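Local coordinates for tailspike protein (Acinetobacter phage vB_ApiP_P1, PDB 6E1R) that probably binds and hydrolyses the capsular polysaccharide of its Acinetobacter host as a trimeric tailspike, of which this chain is the part after the N-terminal region, at residues S193-C198 with C215-C220. Residues are numbered along the deposited sequence; the frame is centred on the assembly and turned at random.
Sequences STFDHC and CDFQKC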
loop_
_atom_site.group_PDB
_atom_site.type_symbol
_atom_site.label_atom_id
_atom_site.label_comp_id
_atom_site.label_asym_id
_atom_site.label_seq_id
_atom_site.Cartn_x
_atom_site.Cartn_y
_atom_site.Cartn_z
ATOM N N SER A 193 -0.932 14.863 15.780
ATOM C CA SER A 193 -2.221 14.544 16.374
ATOM C C SER A 193 -2.749 13.232 15.807
ATOM O O SER A 193 -2.270 12.723 14.790
ATOM C CB SER A 193 -3.235 15.668 16.130
ATOM O OG SER A 193 -4.454 15.407 16.804
ATOM N N THR A 194 -3.756 12.688 16.486
ATOM C CA THR A 194 -4.429 11.474 16.050
ATOM C C THR A 194 -5.927 11.663 16.220
ATOM O O THR A 194 -6.383 12.098 17.282
ATOM C CB THR A 194 -3.961 10.249 16.848
ATOM O OG1 THR A 194 -2.551 10.067 16.672
ATOM C CG2 THR A 194 -4.693 8.997 16.382
ATOM N N PHE A 195 -6.685 11.356 15.173
ATOM C CA PHE A 195 -8.143 11.420 15.199
ATOM C C PHE A 195 -8.666 9.993 15.073
ATOM O O PHE A 195 -8.683 9.422 13.979
ATOM C CB PHE A 195 -8.668 12.325 14.089
ATOM C CG PHE A 195 -8.246 13.759 14.232
ATOM C CD1 PHE A 195 -7.039 14.197 13.709
ATOM C CD2 PHE A 195 -9.047 14.666 14.906
ATOM C CE1 PHE A 195 -6.645 15.516 13.843
ATOM C CE2 PHE A 195 -8.658 15.987 15.046
ATOM C CZ PHE A 195 -7.455 16.412 14.514
ATOM N N ASP A 196 -9.085 9.419 16.198
ATOM C CA ASP A 196 -9.525 8.029 16.266
ATOM C C ASP A 196 -11.049 7.992 16.293
ATOM O O ASP A 196 -11.667 8.367 17.294
ATOM C CB ASP A 196 -8.937 7.340 17.496
ATOM C CG ASP A 196 -9.295 5.867 17.572
ATOM O OD1 ASP A 196 -9.852 5.329 16.593
ATOM O OD2 ASP A 196 -9.016 5.245 18.618
ATOM N N HIS A 197 -11.648 7.540 15.187
ATOM C CA HIS A 197 -13.097 7.354 15.083
ATOM C C HIS A 197 -13.861 8.634 15.411
ATOM O O HIS A 197 -14.945 8.600 15.997
ATOM C CB HIS A 197 -13.576 6.201 15.970
ATOM C CG HIS A 197 -13.136 4.849 15.500
ATOM N ND1 HIS A 197 -11.827 4.424 15.570
ATOM C CD2 HIS A 197 -13.836 3.826 14.956
ATOM C CE1 HIS A 197 -11.739 3.197 15.087
ATOM N NE2 HIS A 197 -12.944 2.811 14.708
ATOM N N CYS A 198 -13.302 9.777 15.023
ATOM C CA CYS A 198 -13.984 11.045 15.225
ATOM C C CYS A 198 -14.957 11.306 14.085
ATOM O O CYS A 198 -14.655 11.050 12.917
ATOM C CB CYS A 198 -12.980 12.192 15.341
ATOM S SG CYS A 198 -11.949 12.128 16.829
ATOM N N CYS A 215 -0.592 14.211 11.077
ATOM C CA CYS A 215 -1.847 13.763 11.666
ATOM C C CYS A 215 -2.345 12.526 10.935
ATOM O O CYS A 215 -2.362 12.496 9.700
ATOM C CB CYS A 215 -2.909 14.863 11.610
ATOM S SG CYS A 215 -2.521 16.325 12.586
ATOM N N ASP A 216 -2.746 11.512 11.694
ATOM C CA ASP A 216 -3.369 10.319 11.142
ATOM C C ASP A 216 -4.837 10.270 11.544
ATOM O O ASP A 216 -5.212 10.689 12.642
ATOM C CB ASP A 216 -2.652 9.047 11.609
ATOM C CG ASP A 216 -2.784 8.817 13.099
ATOM O OD1 ASP A 216 -2.596 9.782 13.868
ATOM O OD2 ASP A 216 -3.080 7.672 13.501
ATOM N N PHE A 217 -5.666 9.754 10.641
ATOM C CA PHE A 217 -7.107 9.674 10.838
ATOM C C PHE A 217 -7.525 8.213 10.761
ATOM O O PHE A 217 -7.340 7.568 9.723
ATOM C CB PHE A 217 -7.854 10.503 9.790
ATOM C CG PHE A 217 -7.599 11.982 9.882
ATOM C CD1 PHE A 217 -6.399 12.523 9.446
ATOM C CD2 PHE A 217 -8.565 12.833 10.389
ATOM C CE1 PHE A 217 -6.167 13.884 9.524
ATOM C CE2 PHE A 217 -8.338 14.194 10.470
ATOM C CZ PHE A 217 -7.137 14.719 10.037
ATOM N N GLN A 218 -8.088 7.695 11.849
ATOM C CA GLN A 218 -8.448 6.283 11.953
ATOM C C GLN A 218 -9.967 6.158 11.917
ATOM O O GLN A 218 -10.644 6.375 12.926
ATOM C CB GLN A 218 -7.862 5.665 13.218
ATOM C CG GLN A 218 -6.344 5.696 13.265
ATOM C CD GLN A 218 -5.708 4.834 12.190
ATOM O OE1 GLN A 218 -6.344 3.931 11.644
ATOM N NE2 GLN A 218 -4.449 5.112 11.879
ATOM N N LYS A 219 -10.487 5.794 10.745
ATOM C CA LYS A 219 -11.914 5.562 10.522
ATOM C C LYS A 219 -12.753 6.745 11.002
ATOM O O LYS A 219 -13.706 6.603 11.772
ATOM C CB LYS A 219 -12.378 4.255 11.165
ATOM C CG LYS A 219 -13.676 3.744 10.555
ATOM C CD LYS A 219 -13.862 2.261 10.762
ATOM C CE LYS A 219 -15.030 1.746 9.937
ATOM N NZ LYS A 219 -15.059 0.261 9.875
ATOM N N CYS A 220 -12.374 7.932 10.547
ATOM C CA CYS A 220 -13.168 9.114 10.818
ATOM C C CYS A 220 -14.273 9.236 9.776
ATOM O O CYS A 220 -14.242 8.597 8.722
ATOM C CB CYS A 220 -12.292 10.366 10.816
ATOM S SG CYS A 220 -11.068 10.405 12.142
#
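Phe195 and Phe217 sit in register on adjacent parallel strands. Phe195 is hydrogen-bonded through its N to Asp216 O (3.0 Å) and through its O to Gln218 N (2.8 Å), the residues flanking Phe217. A third hydrogen bond, His197 N to Gln218 O, continues the pairing into the turn, where His197 and Lys219 both take left-handed backbone angles and the chains bend together. On the face bearing Phe195 and Phe217 the two rings point the same way and lie nearly parallel, planes 8° apart. They are slid so far that overlap is slight, CD1 of Phe195 resting 3.5 Å from Phe217 CE2, toward the rim of that ring. Cys220 SG packs against Phe195 CB at 3.6 Å. On the face bearing Thr194 and Asp216, Thr194 OG1 donates to the syn lone pair of Asp216 OD1 (2.8 Å). Within the turn Lys219 CB sits over one face of the His197 ring, offset toward its rim, a CH-pi contact 4.0 Å from the centroid. Lys219 NZ hydrogen-bonds Ser193 O and forms a salt bridge with Asp216 OD2, both of the second subunit, joining the trimer. The in-register stacking of Phe195 on Phe217 is characteristic of a right-handed parallel beta-helix: Phe166 of strand 164-167 and Phe253 of strand 251-254 extend the aromatic row through neighbouring coils.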